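Local coordinates for protein proabylysin (Pyrococcus abyssi, PDB 4JIU) that is a zinc-binding metallopeptidase zymogen of the minigluzincin type, whose mature form probably hydrolyses peptide bonds, at residues R32-K36 / Y37-T41; I59-L62 / A63-K66; S74-W77 / R78-K82. The protein carries 1 engineered substitution. All coordinates share one frame; numbering follows the deposited sequence.

Interaction 1. Residues R32-K36 / Y37-T41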
loop_
_atom_site.group_PDB
_atom_site.type_symbol
_atom_site.label_atom_id
_atom_site.label_comp_id
_atom_site.label_asym_id
_atom_site.label_seq_id
_atom_site.Cartn_x
_atom_site.Cartn_y
_atom_site.Cartn_z
ATOM N N ARG A 32 -7.125 -2.168 -0.781
ATOM C CA ARG A 32 -7.196 -2.554 -2.194
ATOM C C ARG A 32 -7.191 -1.285 -3.060
ATOM O O ARG A 32 -7.285 -0.204 -2.506
ATOM C CB ARG A 32 -8.428 -3.376 -2.472
ATOM C CG ARG A 32 -9.691 -2.549 -2.294
ATOM C CD ARG A 32 -10.932 -3.309 -2.626
ATOM N NE ARG A 32 -12.162 -2.593 -2.355
ATOM C CZ ARG A 32 -13.265 -3.102 -1.845
ATOM N NH1 ARG A 32 -13.403 -4.387 -1.508
ATOM N NH2 ARG A 32 -14.365 -2.376 -1.627
ATOM N N VAL A 33 -7.020 -1.430 -4.351
ATOM C CA VAL A 33 -7.045 -0.316 -5.280
ATOM C C VAL A 33 -8.183 -0.455 -6.278
ATOM O O VAL A 33 -8.728 -1.514 -6.548
ATOM C CB VAL A 33 -5.732 -0.159 -6.071
ATOM C CG1 VAL A 33 -4.576 0.042 -5.083
ATOM C CG2 VAL A 33 -5.475 -1.272 -7.039
ATOM N N SER A 34 -8.454 0.698 -6.910
ATOM C CA SER A 34 -9.158 0.759 -8.183
ATOM C C SER A 34 -8.185 1.337 -9.239
ATOM O O SER A 34 -7.765 2.503 -9.117
ATOM C CB SER A 34 -10.384 1.658 -8.167
ATOM O OG SER A 34 -10.918 1.829 -9.458
ATOM N N PHE A 35 -7.824 0.491 -10.193
ATOM C CA PHE A 35 -7.044 0.940 -11.338
ATOM C C PHE A 35 -7.827 1.925 -12.184
ATOM O O PHE A 35 -7.303 2.918 -12.720
ATOM C CB PHE A 35 -6.612 -0.251 -12.206
ATOM C CG PHE A 35 -5.807 -1.313 -11.496
ATOM C CD1 PHE A 35 -6.457 -2.338 -10.843
ATOM C CD2 PHE A 35 -4.435 -1.283 -11.463
ATOM C CE1 PHE A 35 -5.738 -3.323 -10.188
ATOM C CE2 PHE A 35 -3.695 -2.270 -10.824
ATOM C CZ PHE A 35 -4.367 -3.232 -10.190
ATOM N N LYS A 36 -9.121 1.639 -12.347
ATOM C CA LYS A 36 -9.992 2.445 -13.201
ATOM C C LYS A 36 -10.114 3.861 -12.703
ATOM O O LYS A 36 -10.008 4.827 -13.453
ATOM C CB LYS A 36 -11.354 1.745 -13.278
ATOM C CG LYS A 36 -12.390 2.435 -14.139
ATOM C CD LYS A 36 -13.608 1.547 -14.375
ATOM C CE LYS A 36 -14.517 2.017 -15.479
ATOM N NZ LYS A 36 -15.751 1.157 -15.534
ATOM N N TYR A 37 -10.334 4.003 -11.396
ATOM C CA TYR A 37 -10.632 5.293 -10.791
ATOM C C TYR A 37 -9.459 5.921 -10.053
ATOM O O TYR A 37 -9.516 7.083 -9.650
ATOM C CB TYR A 37 -11.841 5.199 -9.854
ATOM C CG TYR A 37 -13.074 4.790 -10.622
ATOM C CD1 TYR A 37 -13.756 3.602 -10.308
ATOM C CD2 TYR A 37 -13.594 5.582 -11.634
ATOM C CE1 TYR A 37 -14.885 3.251 -11.025
ATOM C CE2 TYR A 37 -14.714 5.242 -12.343
ATOM C CZ TYR A 37 -15.352 4.071 -12.018
ATOM O OH TYR A 37 -16.469 3.700 -12.703
ATOM N N GLY A 38 -8.363 5.170 -9.858
ATOM C CA GLY A 38 -7.219 5.758 -9.206
ATOM C C GLY A 38 -7.482 6.015 -7.724
ATOM O O GLY A 38 -7.314 7.136 -7.234
ATOM N N THR A 39 -7.871 4.957 -7.015
ATOM C CA THR A 39 -8.159 5.064 -5.594
ATOM C C THR A 39 -7.444 3.937 -4.843
ATOM O O THR A 39 -7.167 2.871 -5.385
ATOM C CB THR A 39 -9.657 4.997 -5.271
ATOM O OG1 THR A 39 -10.175 3.696 -5.667
ATOM C CG2 THR A 39 -10.430 6.102 -5.991
ATOM N N ILE A 40 -7.198 4.234 -3.590
ATOM C CA ILE A 40 -6.741 3.254 -2.601
ATOM C C ILE A 40 -7.778 3.252 -1.483
ATOM O O ILE A 40 -8.033 4.320 -0.923
ATOM C CB ILE A 40 -5.355 3.568 -2.054
ATOM C CG1 ILE A 40 -4.279 3.634 -3.138
ATOM C CG2 ILE A 40 -5.053 2.581 -0.923
ATOM C CD1 ILE A 40 -2.948 4.183 -2.709
ATOM N N THR A 41 -8.380 2.115 -1.200
ATOM C CA THR A 41 -9.318 1.992 -0.087
ATOM C C THR A 41 -8.662 1.218 1.020
ATOM O O THR A 41 -8.087 0.147 0.802
ATOM C CB THR A 41 -10.587 1.298 -0.592
ATOM O OG1 THR A 41 -11.183 2.068 -1.649
ATOM C CG2 THR A 41 -11.603 1.202 0.535
HETATM O O HOH W 1 -9.963 1.421 -3.962
#
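A G1 beta bulge closes the beta hairpin of strands 31-34 and 39-42, G38 and T39 sharing S34 as their partner. The carbonyl oxygen of S34 receives T39 N, in the carbonyl plane and on a lone pair, as well as a weak bond from G38 N. G38 takes a positive phi (70°), which a residue without a side chain adopts at little cost. S34 is small and polar, as suits a turn: with its OG anti to the backbone nitrogen (chi1 172°), S34 OG swings along the loop and accepts Y37 N at 3.0 Å. Next to it, K36 and Y37 run alongside one another. K36 CG lies over the middle of the Y37 ring, 3.9 Å from the centroid, in a CH-pi contact, and the extended lysine chain continues toward the phenol oxygen.

R32 and T41 form a hydrogen-bonded pair, their N and O atoms exchanging two bonds. On the same face as R32, S34 and T41, T39 OG1 packs 3.2 Å from S34 CB. A water joins the two threonine hydroxyls, 2.9 Å from T39 OG1 and 2.7 Å from T41 OG1; beta-branched threonine suits such a strand, offering hydroxyl and methyl together.

V33 and I40 share the face turned to helix 51-67 and form the non-hydrogen-bonded pair, their side chains meeting obliquely with V33 CG1 4.1 Å from I40 CG1. V33 packs on E61 and L65 of that helix, I40 on E61 and L62, while backbone bonds from I40 to K20 and R22 tie the hairpin to strand 20-23.

Interaction 2. Residues I59-L62 / A63-K66. With ZN (zinc ion), chain B.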
loop_
_atom_site.group_PDB
_atom_site.type_symbol
_atom_site.label_atom_id
_atom_site.label_comp_id
_atom_site.label_asym_id
_atom_site.label_seq_id
_atom_site.Cartn_x
_atom_site.Cartn_y
_atom_site.Cartn_z
ATOM N N ILE A 59 2.599 2.147 -0.156
ATOM C CA ILE A 59 3.562 1.828 -1.192
ATOM C C ILE A 59 3.122 0.586 -1.956
ATOM O O ILE A 59 3.231 0.594 -3.207
ATOM C CB ILE A 59 4.964 1.692 -0.600
ATOM C CG1 ILE A 59 5.580 3.037 -0.190
ATOM C CG2 ILE A 59 5.891 0.915 -1.537
ATOM C CD1 ILE A 59 5.986 3.918 -1.349
ATOM N N HIS A 60 2.675 -0.442 -1.268
ATOM C CA HIS A 60 2.217 -1.663 -1.910
ATOM C C HIS A 60 1.087 -1.360 -2.856
ATOM O O HIS A 60 1.052 -1.822 -4.016
ATOM C CB HIS A 60 1.850 -2.671 -0.817
ATOM C CG HIS A 60 1.383 -3.988 -1.368
ATOM N ND1 HIS A 60 2.132 -5.135 -1.242
ATOM C CD2 HIS A 60 0.275 -4.422 -2.011
ATOM C CE1 HIS A 60 1.511 -6.170 -1.793
ATOM N NE2 HIS A 60 0.358 -5.737 -2.308
ATOM N N GLU A 61 0.094 -0.622 -2.360
ATOM C CA GLU A 61 -1.063 -0.337 -3.211
ATOM C C GLU A 61 -0.731 0.606 -4.383
ATOM O O GLU A 61 -1.154 0.389 -5.497
ATOM C CB GLU A 61 -2.226 0.156 -2.383
ATOM C CG GLU A 61 -2.708 -0.845 -1.346
ATOM C CD GLU A 61 -3.115 -2.183 -1.911
ATOM O OE1 GLU A 61 -3.453 -2.369 -3.082
ATOM O OE2 GLU A 61 -3.092 -3.145 -1.085
ATOM N N LEU A 62 0.108 1.615 -4.128
ATOM C CA LEU A 62 0.562 2.493 -5.177
ATOM C C LEU A 62 1.370 1.700 -6.212
ATOM O O LEU A 62 1.271 2.002 -7.409
ATOM C CB LEU A 62 1.434 3.655 -4.693
ATOM C CG LEU A 62 0.684 4.774 -3.995
ATOM C CD1 LEU A 62 1.657 5.714 -3.325
ATOM C CD2 LEU A 62 -0.211 5.550 -4.956
ATOM N N ALA A 63 2.153 0.714 -5.791
ATOM C CA ALA A 63 2.905 -0.110 -6.698
ATOM C C ALA A 63 2.004 -0.890 -7.631
ATOM O O ALA A 63 2.312 -1.059 -8.818
ATOM C CB ALA A 63 3.857 -1.038 -5.934
ATOM N N HIS A 64 0.856 -1.346 -7.146
ATOM C CA HIS A 64 -0.126 -2.005 -8.027
ATOM C C HIS A 64 -0.538 -1.048 -9.123
ATOM O O HIS A 64 -0.582 -1.367 -10.304
ATOM C CB HIS A 64 -1.350 -2.470 -7.249
ATOM C CG HIS A 64 -1.183 -3.784 -6.581
ATOM N ND1 HIS A 64 -0.929 -4.941 -7.306
ATOM C CD2 HIS A 64 -1.275 -4.153 -5.283
ATOM C CE1 HIS A 64 -0.843 -5.942 -6.430
ATOM N NE2 HIS A 64 -1.039 -5.513 -5.178
ATOM N N LEU A 65 -0.898 0.163 -8.737
ATOM C CA LEU A 65 -1.383 1.166 -9.660
ATOM C C LEU A 65 -0.288 1.532 -10.656
ATOM O O LEU A 65 -0.556 1.618 -11.876
ATOM C CB LEU A 65 -1.852 2.410 -8.917
ATOM C CG LEU A 65 -3.137 2.256 -8.133
ATOM C CD1 LEU A 65 -3.393 3.553 -7.326
ATOM C CD2 LEU A 65 -4.322 1.922 -8.982
ATOM N N LYS A 66 0.916 1.785 -10.194
ATOM C CA LYS A 66 1.994 2.210 -11.080
ATOM C C LYS A 66 2.433 1.119 -12.035
ATOM O O LYS A 66 2.681 1.371 -13.196
ATOM C CB LYS A 66 3.148 2.684 -10.250
ATOM C CG LYS A 66 4.224 3.342 -11.139
ATOM C CD LYS A 66 5.314 3.873 -10.195
ATOM C CE LYS A 66 6.256 4.800 -10.929
ATOM N NZ LYS A 66 7.092 3.959 -11.845
HETATM ZN ZN ZN B . -0.817 -6.695 -3.585
#
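The zinc ion is gripped by NE2 of H60 and NE2 of H64, each at 2.0 Å, and H72 NE2 and V105 O complete its four ligands. The two imidazoles sit one helical turn apart on helix 51-67, the spacing of an HExxH motif, and point the same way. They reach the metal by different torsions: H60 CG is anti to the H60 backbone N (chi1 -179°), whereas H64 CG sits beside the H64 backbone N (chi1 -83°). The planes meet at 67°, and H60 NE2 is 3.2 Å from H64 NE2 because both bind the metal. Second-shell bonds fix the ring rotations, H60 ND1 to Y56 OH and H64 ND1 to T69 O.

Beneath the rings the helix is regular: A63 N bonds I59 O at 2.8 Å and H64 N bonds H60 O at 3.2 Å. A63 has a methyl small enough to let F76, E79 and V80 of helix 74-80 pack close. E61 OE1 lies 3.6 Å from H64 CD2, the carboxylate and ring running side by side. In gluzincins the glutamate of HExxH usually serves as general base, a role E61 probably shares; with V105, the last residue of the chain, occupying a metal position, the coordination is consistent with a latent zymogen.

Interaction 3. Residues S74-W77 / R78-K82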
loop_
_atom_site.group_PDB
_atom_site.type_symbol
_atom_site.label_atom_id
_atom_site.label_comp_id
_atom_site.label_asym_id
_atom_site.label_seq_id
_atom_site.Cartn_x
_atom_site.Cartn_y
_atom_site.Cartn_z
ATOM N N SER A 74 7.787 -9.015 -10.908
ATOM C CA SER A 74 9.073 -8.398 -10.572
ATOM C C SER A 74 8.989 -6.876 -10.708
ATOM O O SER A 74 9.620 -6.124 -9.941
ATOM C CB SER A 74 10.192 -8.929 -11.455
ATOM O OG SER A 74 10.311 -10.331 -11.381
ATOM N N SER A 75 8.198 -6.374 -11.680
ATOM C CA SER A 75 8.157 -4.905 -11.785
ATOM C C SER A 75 7.362 -4.308 -10.638
ATOM O O SER A 75 7.690 -3.202 -10.190
ATOM C CB SER A 75 7.558 -4.519 -13.138
ATOM O OG SER A 75 6.280 -5.130 -13.218
ATOM N N PHE A 76 6.367 -5.027 -10.138
ATOM C CA PHE A 76 5.687 -4.593 -8.913
ATOM C C PHE A 76 6.659 -4.449 -7.773
ATOM O O PHE A 76 6.733 -3.449 -7.061
ATOM C CB PHE A 76 4.561 -5.626 -8.617
ATOM C CG PHE A 76 3.947 -5.408 -7.257
ATOM C CD1 PHE A 76 2.884 -4.498 -7.109
ATOM C CD2 PHE A 76 4.408 -6.084 -6.145
ATOM C CE1 PHE A 76 2.353 -4.256 -5.871
ATOM C CE2 PHE A 76 3.895 -5.808 -4.899
ATOM C CZ PHE A 76 2.883 -4.916 -4.773
ATOM N N TRP A 77 7.441 -5.515 -7.519
ATOM C CA TRP A 77 8.343 -5.521 -6.392
ATOM C C TRP A 77 9.449 -4.490 -6.560
ATOM O O TRP A 77 9.920 -3.930 -5.599
ATOM C CB TRP A 77 8.930 -6.902 -6.086
ATOM C CG TRP A 77 7.913 -7.819 -5.530
ATOM C CD1 TRP A 77 7.443 -8.963 -6.096
ATOM C CD2 TRP A 77 7.173 -7.689 -4.299
ATOM N NE1 TRP A 77 6.484 -9.581 -5.341
ATOM C CE2 TRP A 77 6.292 -8.797 -4.204
ATOM C CE3 TRP A 77 7.143 -6.755 -3.269
ATOM C CZ2 TRP A 77 5.407 -9.012 -3.127
ATOM C CZ3 TRP A 77 6.277 -6.957 -2.193
ATOM C CH2 TRP A 77 5.427 -8.066 -2.139
ATOM N N ARG A 78 9.850 -4.205 -7.830
ATOM C CA ARG A 78 10.827 -3.145 -8.042
ATOM C C ARG A 78 10.342 -1.788 -7.511
ATOM O O ARG A 78 11.128 -1.034 -6.941
ATOM C CB ARG A 78 11.129 -3.008 -9.525
ATOM C CG ARG A 78 11.952 -1.897 -10.068
ATOM C CD ARG A 78 12.497 -2.155 -11.468
ATOM N NE ARG A 78 11.627 -1.714 -12.560
ATOM C CZ ARG A 78 11.033 -2.416 -13.513
ATOM N NH1 ARG A 78 11.143 -3.747 -13.606
ATOM N NH2 ARG A 78 10.270 -1.824 -14.438
ATOM N N GLU A 79 9.047 -1.514 -7.667
ATOM C CA GLU A 79 8.535 -0.252 -7.129
ATOM C C GLU A 79 8.601 -0.280 -5.603
ATOM O O GLU A 79 9.017 0.673 -4.957
ATOM C CB GLU A 79 7.101 -0.018 -7.584
ATOM C CG GLU A 79 6.952 0.134 -9.080
ATOM C CD GLU A 79 7.707 1.323 -9.626
ATOM O OE1 GLU A 79 8.035 2.287 -8.894
ATOM O OE2 GLU A 79 7.887 1.348 -10.873
ATOM N N VAL A 80 8.117 -1.358 -4.982
ATOM C CA VAL A 80 8.145 -1.492 -3.510
ATOM C C VAL A 80 9.544 -1.311 -2.958
ATOM O O VAL A 80 9.742 -0.651 -1.923
ATOM C CB VAL A 80 7.526 -2.849 -3.103
ATOM C CG1 VAL A 80 7.720 -3.098 -1.632
ATOM C CG2 VAL A 80 6.068 -2.951 -3.499
ATOM N N GLU A 81 10.514 -1.844 -3.697
ATOM C CA GLU A 81 11.909 -1.814 -3.266
ATOM C C GLU A 81 12.573 -0.459 -3.394
ATOM O O GLU A 81 13.684 -0.274 -2.931
ATOM C CB GLU A 81 12.683 -2.926 -3.999
ATOM C CG GLU A 81 12.274 -4.311 -3.476
ATOM C CD GLU A 81 12.754 -5.461 -4.301
ATOM O OE1 GLU A 81 12.198 -6.572 -4.130
ATOM O OE2 GLU A 81 13.670 -5.278 -5.123
ATOM N N LYS A 82 11.872 0.529 -3.948
ATOM C CA LYS A 82 12.341 1.920 -3.827
ATOM C C LYS A 82 12.279 2.417 -2.391
ATOM O O LYS A 82 12.958 3.412 -2.074
ATOM C CB LYS A 82 11.538 2.854 -4.774
ATOM C CG LYS A 82 11.771 2.469 -6.222
ATOM C CD LYS A 82 10.877 3.302 -7.128
ATOM C CE LYS A 82 11.141 3.062 -8.585
ATOM N NZ LYS A 82 10.207 3.852 -9.419
HETATM O O HOH W 2 8.386 -1.143 -12.143
#
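R78 opens the second half of helix 74-80 by donating its N to S74 O at 2.9 Å, an ordinary i to i+4 bond. Its side chain bends at chi3 (90°) and folds back over the preceding residues, laying one face of the guanidinium on S75 CA, with R78 NH1 3.7 Å from that atom; a long flexible arginine can cover backbone here and keep its charge at the surface.

E79 binds more widely. Its N makes weak bonds to S75 O and F76 O, while its bent side chain directs the carboxylate to several partners. K82 NZ meets E79 OE1 at 2.7 Å in a salt bridge, on the syn side and tilted out of the carboxylate plane. E79 OE2 accepts a hydrogen bond from a water 2.8 Å away, which also donates to S75 O, and K66 of helix 51-67 approaches the same oxygen. A leucine in its place would probably leave the ammonium groups of K66 and K82 without their shared counter-charge and the water without its carboxylate anchor.

Helix 74-80 follows the zinc-binding HExxH helix and places F76 against the rings of H60, H64 and H72. V80 supports this aromatic side: V80 CG2 lies 4.3 Å from the F76 centroid, an off-centre CH-pi contact, and V80 CB is 3.9 Å from W77 CE3. A compact branched residue packs beside both rings, which touch each other, F76 CD2 lying over the W77 face. V80 N bonds F76 O almost straight, at 169°.

E81 donates N to W77 O at 2.9 Å, and its aliphatic CG rests against the same carbonyl. K82 N bonds E79 O, and the lysine packs on I12 of helix 2-13 while its NZ reaches L13 O weakly.

In the fold
Interaction 2 lies between the other two and carries two of the zinc ligands; its centre is about 10 Å from that of interaction 1 and about 9 Å from that of interaction 3. The hairpin covers one flank of the metal-binding helix: V33 CG1 lies 3.3 Å from E61 OE1, and F35 CE2 packs on H64 O. Interaction 3 covers another, with F76 CE1 3.3 Å from H60 O, and a salt bridge from K66 NZ to E79 OE2 (2.9 Å) ties the two helices. Interactions 1 and 3 do not touch, their nearest atoms being about 8 Å apart. The zinc is about 4 Å from the F76 side chain and about 8 Å from that of V33.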